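Local coordinates for 3-isopropylmalate dehydratase small subunit (Campylobacter jejuni, PDB 3Q3W), which forms the small subunit of isopropylmalate isomerase, which interconverts 2-isopropylmalate and 3-isopropylmalate by way of 2-isopropylmaleate, at residues 5-10 with 99-104; 120-125 with 164-169; 148-153 with 169-174. All coordinates share one frame; numbering follows the deposited sequence.

Interaction 1 of 3, residues 5-10 with 99-104; sequences QKFIIH and GIRAII
The guanidinium of Arg101 is sandwiched between Phe7 and Gln5. Over one face, offset toward the rim of the guanidinium, lies Phe7 CD1, 3.9 Å from Arg101 NH2, with the phenyl plane turned 63° from the guanidinium. Over the opposite face the Gln5 amide is stacked almost parallel, the planes 19° apart and Gln5 NE2 3.5 Å from Arg101 CZ. The edge of the guanidinium, near its plane, is taken by a backbone carbonyl: Arg101 NH1 donates to Lys6 O over 2.6 Å, a short bond with an N-H...O angle of 156°. Nearer the backbone, Arg101 CB sits 4.1 Å from the centroid of the His10 ring, a CH-pi contact over the face, and CG lies over the same ring. The Arg101 chain is bent at chi2 and chi3, an angular path from the imidazole to the Lys6 carbonyl. Arg101 O lies at the edge of the Phe7 ring, 3.5 Å from Phe7 CE1; Ala102 CB, at the start of strand 102-105, is 4.0 Å from Phe7 CE1. Within this aconitase C-terminal (LeuD) domain, strand 73-78 separates 9-17 from 102-105, and its Ser74 OG is hydrogen-bonded to His10 NE2, anchoring the imidazole under the arginine. One cation is thus tied to residues 5-10 by one carbonyl and layered between an amide and a phenyl ring; its charge would probably disfavour protonation of the neighbouring His10.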
loop_
_atom_site.group_PDB
_atom_site.type_symbol
_atom_site.label_atom_id
_atom_site.label_comp_id
_atom_site.label_asym_id
_atom_site.label_seq_id
_atom_site.Cartn_x
_atom_site.Cartn_y
_atom_site.Cartn_z
ATOM N N GLN A 5 6.070 -9.767 -8.247
ATOM C CA GLN A 5 5.024 -10.718 -8.080
ATOM C C GLN A 5 3.918 -10.341 -9.056
ATOM O O GLN A 5 3.629 -9.179 -9.236
ATOM C CB GLN A 5 4.535 -10.610 -6.660
ATOM C CG GLN A 5 3.787 -11.785 -6.215
ATOM C CD GLN A 5 3.335 -11.633 -4.782
ATOM O OE1 GLN A 5 4.040 -11.042 -3.931
ATOM N NE2 GLN A 5 2.161 -12.136 -4.508
ATOM N N LYS A 6 3.298 -11.334 -9.659
ATOM C CA LYS A 6 2.185 -11.100 -10.569
ATOM C C LYS A 6 0.990 -10.410 -9.915
ATOM O O LYS A 6 0.579 -10.779 -8.814
ATOM C CB LYS A 6 1.776 -12.433 -11.141
ATOM C CG LYS A 6 0.859 -12.367 -12.273
ATOM C CD LYS A 6 0.692 -13.761 -12.911
ATOM C CE LYS A 6 2.037 -14.383 -13.322
ATOM N NZ LYS A 6 1.856 -15.393 -14.366
ATOM N N PHE A 7 0.442 -9.389 -10.578
ATOM C CA PHE A 7 -0.842 -8.797 -10.175
ATOM C C PHE A 7 -1.766 -8.751 -11.403
ATOM O O PHE A 7 -1.453 -8.112 -12.396
ATOM C CB PHE A 7 -0.601 -7.413 -9.605
ATOM C CG PHE A 7 -1.792 -6.805 -8.884
ATOM C CD1 PHE A 7 -1.663 -6.367 -7.598
ATOM C CD2 PHE A 7 -2.995 -6.580 -9.534
ATOM C CE1 PHE A 7 -2.700 -5.758 -6.923
ATOM C CE2 PHE A 7 -4.040 -5.974 -8.875
ATOM C CZ PHE A 7 -3.890 -5.557 -7.540
ATOM N N ILE A 8 -2.866 -9.489 -11.341
ATOM C CA ILE A 8 -3.881 -9.519 -12.410
ATOM C C ILE A 8 -5.157 -8.991 -11.740
ATOM O O ILE A 8 -5.503 -7.835 -11.887
ATOM C CB ILE A 8 -4.023 -10.941 -12.968
ATOM C CG1 ILE A 8 -2.670 -11.419 -13.512
ATOM C CG2 ILE A 8 -5.112 -11.024 -14.108
ATOM C CD1 ILE A 8 -2.675 -12.868 -14.022
ATOM N N ILE A 9 -5.750 -9.831 -10.890
ATOM C CA ILE A 9 -6.971 -9.528 -10.139
ATOM C C ILE A 9 -6.617 -9.776 -8.687
ATOM O O ILE A 9 -6.054 -10.802 -8.387
ATOM C CB ILE A 9 -8.123 -10.506 -10.490
ATOM C CG1 ILE A 9 -8.364 -10.619 -12.008
ATOM C CG2 ILE A 9 -9.407 -10.119 -9.760
ATOM C CD1 ILE A 9 -9.298 -9.562 -12.636
ATOM N N HIS A 10 -6.932 -8.844 -7.796
ATOM C CA HIS A 10 -6.755 -9.065 -6.357
ATOM C C HIS A 10 -7.954 -8.529 -5.573
ATOM O O HIS A 10 -8.406 -7.418 -5.789
ATOM C CB HIS A 10 -5.477 -8.389 -5.864
ATOM C CG HIS A 10 -5.274 -8.490 -4.390
ATOM N ND1 HIS A 10 -4.844 -9.646 -3.774
ATOM C CD2 HIS A 10 -5.493 -7.591 -3.397
ATOM C CE1 HIS A 10 -4.787 -9.446 -2.470
ATOM N NE2 HIS A 10 -5.190 -8.212 -2.218
ATOM N N GLY A 99 2.361 -7.760 3.445
ATOM C CA GLY A 99 1.225 -8.294 2.696
ATOM C C GLY A 99 0.445 -7.290 1.867
ATOM O O GLY A 99 -0.573 -7.653 1.263
ATOM N N ILE A 100 0.924 -6.059 1.759
ATOM C CA ILE A 100 0.216 -5.077 0.945
ATOM C C ILE A 100 0.490 -5.278 -0.543
ATOM O O ILE A 100 1.641 -5.288 -0.995
ATOM C CB ILE A 100 0.590 -3.629 1.324
ATOM C CG1 ILE A 100 0.332 -3.380 2.799
ATOM C CG2 ILE A 100 -0.158 -2.599 0.404
ATOM C CD1 ILE A 100 -1.074 -3.734 3.263
ATOM N N ARG A 101 -0.578 -5.457 -1.319
ATOM C CA ARG A 101 -0.462 -5.710 -2.751
ATOM C C ARG A 101 -0.750 -4.449 -3.600
ATOM O O ARG A 101 -0.297 -4.331 -4.751
ATOM C CB ARG A 101 -1.424 -6.828 -3.103
ATOM C CG ARG A 101 -1.061 -8.161 -2.486
ATOM C CD ARG A 101 0.093 -8.824 -3.212
ATOM N NE ARG A 101 -0.361 -9.613 -4.362
ATOM C CZ ARG A 101 0.073 -9.515 -5.618
ATOM N NH1 ARG A 101 -0.459 -10.308 -6.526
ATOM N NH2 ARG A 101 1.017 -8.653 -5.993
ATOM N N ALA A 102 -1.523 -3.507 -3.045
ATOM C CA ALA A 102 -1.919 -2.282 -3.765
ATOM C C ALA A 102 -2.159 -1.137 -2.797
ATOM O O ALA A 102 -2.602 -1.358 -1.652
ATOM C CB ALA A 102 -3.157 -2.523 -4.606
ATOM N N ILE A 103 -1.864 0.077 -3.245
ATOM C CA ILE A 103 -2.199 1.285 -2.515
ATOM C C ILE A 103 -3.031 2.199 -3.418
ATOM O O ILE A 103 -2.674 2.412 -4.566
ATOM C CB ILE A 103 -0.955 2.020 -2.066
ATOM C CG1 ILE A 103 -0.083 1.100 -1.186
ATOM C CG2 ILE A 103 -1.335 3.300 -1.344
ATOM C CD1 ILE A 103 1.345 1.561 -1.139
ATOM N N ILE A 104 -4.142 2.711 -2.895
ATOM C CA ILE A 104 -4.986 3.668 -3.565
ATOM C C ILE A 104 -4.731 5.012 -2.895
ATOM O O ILE A 104 -4.829 5.127 -1.662
ATOM C CB ILE A 104 -6.472 3.237 -3.431
ATOM C CG1 ILE A 104 -6.678 1.893 -4.133
ATOM C CG2 ILE A 104 -7.430 4.297 -4.015
ATOM C CD1 ILE A 104 -7.953 1.233 -3.837
#

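Interaction 2 of 3, residues 120-125 with 164-169; sequences GLLTIE and FDLDDF
Ile124 sets its CG1 over the centre of one face of the Phe164 ring, 4.0 Å from the centroid and 7° off the normal, a CH-pi contact. The other branch, Ile124 CG2, rests by the root of the ring, 3.8 Å from Phe164 CG, which chi1 (67°) places between its own backbone N and carbonyl carbon, against that methyl. Leu122, two residues back on the strand, meets the far end of the same side chain with Leu122 CD2 4.3 Å from Phe164 CZ. Its second methyl, Leu122 CD1, touches Leu166 CD2 at 3.8 Å, while Leu166 CD1 comes up to the backbone carbonyl Thr123 O. At the end of the strand one water joins the backbones, donating to Glu125 O at 2.9 Å and accepting from Asp165 N at 2.6 Å. Farther out, a backbone bond to Lys153 places Phe164, and Leu174 of helix 168-176 packs on both Leu122 and Leu166. Asp167 is the N-cap of that helix, its OD2 accepting from His170 N. Segment 164-169 passes over strand 122-125, outermost in the sheet of this chain, on its way into the helix. No direct hydrogen bond joins the two segments, and Thr123 OG1 is buried with no partner in the model, so the contact depends on apolar packing and a single water bridge.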
loop_
_atom_site.group_PDB
_atom_site.type_symbol
_atom_site.label_atom_id
_atom_site.label_comp_id
_atom_site.label_asym_id
_atom_site.label_seq_id
_atom_site.Cartn_x
_atom_site.Cartn_y
_atom_site.Cartn_z
ATOM N N GLY A 120 6.340 -4.961 -7.595
ATOM C CA GLY A 120 5.045 -5.654 -7.766
ATOM C C GLY A 120 3.968 -5.109 -6.869
ATOM O O GLY A 120 2.934 -5.732 -6.714
ATOM N N LEU A 121 4.213 -3.933 -6.301
ATOM C CA LEU A 121 3.273 -3.216 -5.453
ATOM C C LEU A 121 2.465 -2.234 -6.341
ATOM O O LEU A 121 2.996 -1.222 -6.762
ATOM C CB LEU A 121 4.042 -2.451 -4.366
ATOM C CG LEU A 121 3.291 -1.574 -3.349
ATOM C CD1 LEU A 121 2.117 -2.339 -2.717
ATOM C CD2 LEU A 121 4.202 -0.997 -2.257
ATOM N N LEU A 122 1.204 -2.548 -6.637
ATOM C CA LEU A 122 0.411 -1.719 -7.534
ATOM C C LEU A 122 -0.065 -0.403 -6.943
ATOM O O LEU A 122 -0.822 -0.354 -5.950
ATOM C CB LEU A 122 -0.787 -2.479 -8.055
ATOM C CG LEU A 122 -1.700 -1.767 -9.050
ATOM C CD1 LEU A 122 -0.928 -1.166 -10.261
ATOM C CD2 LEU A 122 -2.759 -2.766 -9.552
ATOM N N THR A 123 0.325 0.669 -7.602
ATOM C CA THR A 123 0.023 2.006 -7.145
ATOM C C THR A 123 -1.091 2.620 -8.018
ATOM O O THR A 123 -0.897 2.893 -9.211
ATOM C CB THR A 123 1.278 2.831 -7.246
ATOM O OG1 THR A 123 1.678 2.835 -8.604
ATOM C CG2 THR A 123 2.376 2.200 -6.434
ATOM N N ILE A 124 -2.253 2.793 -7.393
ATOM C CA ILE A 124 -3.476 3.226 -8.048
ATOM C C ILE A 124 -3.748 4.655 -7.686
ATOM O O ILE A 124 -4.031 4.977 -6.515
ATOM C CB ILE A 124 -4.651 2.372 -7.590
ATOM C CG1 ILE A 124 -4.447 0.946 -8.086
ATOM C CG2 ILE A 124 -5.985 2.965 -8.073
ATOM C CD1 ILE A 124 -5.226 -0.130 -7.360
ATOM N N GLU A 125 -3.668 5.521 -8.692
ATOM C CA GLU A 125 -3.946 6.932 -8.489
ATOM C C GLU A 125 -5.415 7.148 -8.812
ATOM O O GLU A 125 -5.854 6.813 -9.925
ATOM C CB GLU A 125 -3.044 7.812 -9.362
ATOM C CG GLU A 125 -1.618 7.914 -8.830
ATOM C CD GLU A 125 -0.643 8.656 -9.746
ATOM O OE1 GLU A 125 -1.033 9.020 -10.906
ATOM O OE2 GLU A 125 0.508 8.908 -9.277
ATOM N N PHE A 164 -8.491 3.668 -13.355
ATOM C CA PHE A 164 -7.152 4.242 -13.174
ATOM C C PHE A 164 -6.191 3.997 -14.362
ATOM O O PHE A 164 -6.376 3.110 -15.179
ATOM C CB PHE A 164 -6.526 3.732 -11.857
ATOM C CG PHE A 164 -6.193 2.245 -11.843
ATOM C CD1 PHE A 164 -4.907 1.804 -12.117
ATOM C CD2 PHE A 164 -7.159 1.299 -11.530
ATOM C CE1 PHE A 164 -4.607 0.453 -12.130
ATOM C CE2 PHE A 164 -6.857 -0.065 -11.524
ATOM C CZ PHE A 164 -5.579 -0.479 -11.806
ATOM N N ASP A 165 -5.145 4.798 -14.408
ATOM C CA ASP A 165 -4.118 4.704 -15.435
ATOM C C ASP A 165 -2.899 3.943 -14.951
ATOM O O ASP A 165 -2.625 3.913 -13.770
ATOM C CB ASP A 165 -3.662 6.112 -15.836
ATOM C CG ASP A 165 -4.622 6.776 -16.767
ATOM O OD1 ASP A 165 -5.134 6.064 -17.667
ATOM O OD2 ASP A 165 -4.858 8.001 -16.612
ATOM N N LEU A 166 -2.140 3.375 -15.889
ATOM C CA LEU A 166 -0.810 2.879 -15.587
ATOM C C LEU A 166 -0.025 2.680 -16.866
ATOM O O LEU A 166 -0.532 2.097 -17.836
ATOM C CB LEU A 166 -0.863 1.540 -14.834
ATOM C CG LEU A 166 0.396 1.199 -14.036
ATOM C CD1 LEU A 166 0.436 2.002 -12.734
ATOM C CD2 LEU A 166 0.443 -0.289 -13.739
ATOM N N ASP A 167 1.203 3.177 -16.870
ATOM C CA ASP A 167 2.131 2.995 -17.995
ATOM C C ASP A 167 2.034 1.541 -18.492
ATOM O O ASP A 167 2.064 0.637 -17.670
ATOM C CB ASP A 167 3.536 3.291 -17.428
ATOM C CG ASP A 167 4.664 2.876 -18.344
ATOM O OD1 ASP A 167 5.030 3.673 -19.224
ATOM O OD2 ASP A 167 5.244 1.780 -18.140
ATOM N N ASP A 168 1.953 1.300 -19.810
ATOM C CA ASP A 168 1.807 -0.067 -20.332
ATOM C C ASP A 168 2.946 -1.010 -19.925
ATOM O O ASP A 168 2.726 -2.207 -19.712
ATOM C CB ASP A 168 1.699 -0.089 -21.857
ATOM C CG ASP A 168 0.308 0.284 -22.380
ATOM O OD1 ASP A 168 -0.728 0.043 -21.734
ATOM O OD2 ASP A 168 0.269 0.796 -23.503
ATOM N N PHE A 169 4.156 -0.485 -19.835
ATOM C CA PHE A 169 5.302 -1.313 -19.523
ATOM C C PHE A 169 5.201 -1.812 -18.091
ATOM O O PHE A 169 5.369 -3.012 -17.850
ATOM C CB PHE A 169 6.610 -0.559 -19.758
ATOM C CG PHE A 169 7.812 -1.304 -19.319
ATOM C CD1 PHE A 169 8.151 -2.503 -19.925
ATOM C CD2 PHE A 169 8.588 -0.828 -18.279
ATOM C CE1 PHE A 169 9.256 -3.217 -19.515
ATOM C CE2 PHE A 169 9.698 -1.502 -17.876
ATOM C CZ PHE A 169 10.055 -2.707 -18.489
HETATM O O HOH W 1 -5.044 6.759 -12.716
#

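Interaction 3 of 3, residues 148-153 with 169-174; sequences ISLLEK and FHRICL
Arg171 and Leu150 slide past each other in opposite directions, the arginine reaching out from the helix as the leucine reaches in toward it. Arg171 CG is anti to the backbone N (chi1 165°), and the chain stays extended from there to NE. Its methylenes run beside the isobutyl group, with Arg171 CG 4.0 Å from Leu150 CD1. At the far end the guanidinium meets two successive carbonyls at its edge. Arg171 NE donates to Leu150 O at 3.0 Å with an N-H...O angle of 161°, the acceptor close to the guanidinium plane. Arg171 NH2 donates to Leu151 O at 3.1 Å; here the donor lies in the carbonyl plane, on a lone pair, although the oxygen is tilted somewhat from the plane of the guanidinium. This two-pronged grip fixes the rotation of the guanidinium.

The carbonyls belong to the turn that leaves strand 145-149 and leads to strand 154-157, in the antiparallel part of the mixed sheet. Residues 150-152 have helical backbone angles without the regular bonds of a helix, and an ST motif braces the turn at its start: Ser149 OG accepts from Glu152 N at 3.2 Å. Lys153, which ends the turn with positive phi, crosses Arg171 at about a right angle, Lys153 CD lying 4.0 Å from Arg171 CD. The two cations do not touch, Lys153 NZ lying 4.9 Å from Arg171 NE.

One turn farther along the helix, Leu150 CD2 presses against Leu174 CB at 3.5 Å. Leu175 of the same helix touches both Leu150 and Leu151, and Leu117 of helix 110-118 packs against Leu174.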
loop_
_atom_site.group_PDB
_atom_site.type_symbol
_atom_site.label_atom_id
_atom_site.label_comp_id
_atom_site.label_asym_id
_atom_site.label_seq_id
_atom_site.Cartn_x
_atom_site.Cartn_y
_atom_site.Cartn_z
ATOM N N ILE A 148 -9.655 -5.345 -7.200
ATOM C CA ILE A 148 -8.893 -4.578 -8.191
ATOM C C ILE A 148 -8.549 -5.485 -9.343
ATOM O O ILE A 148 -8.021 -6.561 -9.117
ATOM C CB ILE A 148 -7.591 -4.042 -7.634
ATOM C CG1 ILE A 148 -7.841 -3.131 -6.435
ATOM C CG2 ILE A 148 -6.807 -3.310 -8.763
ATOM C CD1 ILE A 148 -6.641 -2.974 -5.460
ATOM N N SER A 149 -8.885 -5.063 -10.566
ATOM C CA SER A 149 -8.468 -5.751 -11.772
ATOM C C SER A 149 -7.440 -4.890 -12.508
ATOM O O SER A 149 -7.736 -3.778 -12.939
ATOM C CB SER A 149 -9.681 -6.005 -12.686
ATOM O OG SER A 149 -9.288 -6.615 -13.910
ATOM N N LEU A 150 -6.235 -5.403 -12.690
ATOM C CA LEU A 150 -5.219 -4.652 -13.436
ATOM C C LEU A 150 -5.419 -4.858 -14.932
ATOM O O LEU A 150 -4.890 -4.090 -15.739
ATOM C CB LEU A 150 -3.810 -5.057 -13.036
ATOM C CG LEU A 150 -2.642 -4.422 -13.792
ATOM C CD1 LEU A 150 -2.651 -2.935 -13.710
ATOM C CD2 LEU A 150 -1.399 -4.963 -13.232
ATOM N N LEU A 151 -6.173 -5.890 -15.313
ATOM C CA LEU A 151 -6.590 -6.068 -16.702
ATOM C C LEU A 151 -7.524 -4.974 -17.140
ATOM O O LEU A 151 -7.336 -4.397 -18.188
ATOM C CB LEU A 151 -7.308 -7.384 -16.908
ATOM C CG LEU A 151 -6.427 -8.616 -16.889
ATOM C CD1 LEU A 151 -7.301 -9.864 -17.056
ATOM C CD2 LEU A 151 -5.390 -8.535 -17.987
ATOM N N GLU A 152 -8.534 -4.690 -16.338
ATOM C CA GLU A 152 -9.515 -3.695 -16.717
ATOM C C GLU A 152 -9.138 -2.324 -16.254
ATOM O O GLU A 152 -9.773 -1.355 -16.660
ATOM C CB GLU A 152 -10.879 -4.044 -16.148
ATOM C CG GLU A 152 -11.525 -5.202 -16.829
ATOM C CD GLU A 152 -12.749 -5.643 -16.080
ATOM O OE1 GLU A 152 -13.380 -4.782 -15.418
ATOM O OE2 GLU A 152 -13.071 -6.848 -16.145
ATOM N N LYS A 153 -8.082 -2.246 -15.451
ATOM C CA LYS A 153 -7.664 -1.033 -14.773
ATOM C C LYS A 153 -8.848 -0.385 -14.060
ATOM O O LYS A 153 -9.168 0.803 -14.255
ATOM C CB LYS A 153 -6.942 -0.070 -15.711
ATOM C CG LYS A 153 -5.633 -0.620 -16.282
ATOM C CD LYS A 153 -4.831 0.432 -17.117
ATOM C CE LYS A 153 -5.251 0.508 -18.541
ATOM N NZ LYS A 153 -4.281 1.325 -19.359
ATOM N N PHE A 169 4.156 -0.485 -19.835
ATOM C CA PHE A 169 5.302 -1.313 -19.523
ATOM C C PHE A 169 5.201 -1.812 -18.091
ATOM O O PHE A 169 5.369 -3.012 -17.850
ATOM C CB PHE A 169 6.610 -0.559 -19.758
ATOM C CG PHE A 169 7.812 -1.304 -19.319
ATOM C CD1 PHE A 169 8.151 -2.503 -19.925
ATOM C CD2 PHE A 169 8.588 -0.828 -18.279
ATOM C CE1 PHE A 169 9.256 -3.217 -19.515
ATOM C CE2 PHE A 169 9.698 -1.502 -17.876
ATOM C CZ PHE A 169 10.055 -2.707 -18.489
ATOM N N HIS A 170 4.915 -0.912 -17.149
ATOM C CA HIS A 170 4.737 -1.314 -15.740
ATOM C C HIS A 170 3.611 -2.318 -15.617
ATOM O O HIS A 170 3.708 -3.271 -14.859
ATOM C CB HIS A 170 4.440 -0.118 -14.844
ATOM C CG HIS A 170 5.627 0.747 -14.604
ATOM N ND1 HIS A 170 6.869 0.226 -14.302
ATOM C CD2 HIS A 170 5.771 2.092 -14.612
ATOM C CE1 HIS A 170 7.729 1.216 -14.154
ATOM N NE2 HIS A 170 7.087 2.359 -14.329
ATOM N N ARG A 171 2.541 -2.088 -16.380
ATOM C CA ARG A 171 1.359 -2.929 -16.292
ATOM C C ARG A 171 1.659 -4.316 -16.773
ATOM O O ARG A 171 1.294 -5.269 -16.110
ATOM C CB ARG A 171 0.202 -2.358 -17.086
ATOM C CG ARG A 171 -0.958 -3.335 -17.356
ATOM C CD ARG A 171 -2.213 -2.530 -17.709
ATOM N NE ARG A 171 -3.352 -3.308 -18.189
ATOM C CZ ARG A 171 -3.560 -3.709 -19.442
ATOM N NH1 ARG A 171 -2.672 -3.493 -20.398
ATOM N NH2 ARG A 171 -4.678 -4.369 -19.743
ATOM N N ILE A 172 2.325 -4.436 -17.910
ATOM C CA ILE A 172 2.586 -5.761 -18.427
ATOM C C ILE A 172 3.560 -6.513 -17.536
ATOM O O ILE A 172 3.387 -7.707 -17.382
ATOM C CB ILE A 172 3.022 -5.780 -19.914
ATOM C CG1 ILE A 172 2.803 -7.178 -20.538
ATOM C CG2 ILE A 172 4.492 -5.334 -20.098
ATOM C CD1 ILE A 172 1.287 -7.737 -20.638
ATOM N N CYS A 173 4.570 -5.833 -16.984
ATOM C CA CYS A 173 5.432 -6.447 -15.965
ATOM C C CYS A 173 4.604 -7.017 -14.807
ATOM O O CYS A 173 4.787 -8.170 -14.474
ATOM C CB CYS A 173 6.503 -5.475 -15.465
ATOM S SG CYS A 173 7.763 -5.038 -16.724
ATOM N N LEU A 174 3.666 -6.251 -14.237
ATOM C CA LEU A 174 2.847 -6.739 -13.126
ATOM C C LEU A 174 1.949 -7.890 -13.582
ATOM O O LEU A 174 1.844 -8.891 -12.903
ATOM C CB LEU A 174 1.977 -5.620 -12.544
ATOM C CG LEU A 174 2.711 -4.488 -11.809
ATOM C CD1 LEU A 174 1.823 -3.269 -11.624
ATOM C CD2 LEU A 174 3.174 -4.970 -10.493
#

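Overall arrangement
Interactions 1 and 2 meet in the sheet, where strands 102-105 and 122-125 are parallel neighbours: Ile103 N lies 2.9 Å from Leu122 O and Ile103 O 2.9 Å from Ile124 N, both probable hydrogen bonds. Interaction 1 joins interaction 3 through probable backbone bonds from Leu150 N to Ile8 O (2.7 Å) and from Phe7 N to Leu174 O (2.8 Å), so residues 5-10 touch both the turn and the helix. Interactions 2 and 3, with centres about 6 Å apart, both use helix 168-176, and their ranges overlap at Phe169; Phe164 N lies 3.1 Å from Lys153 O, a probable hydrogen bond, and Ile124 CD1 packs 3.7 Å from Ile148 CD1. Together the three contacts attach helix 168-176, the last in the model, and the N-terminal segment to the sheet.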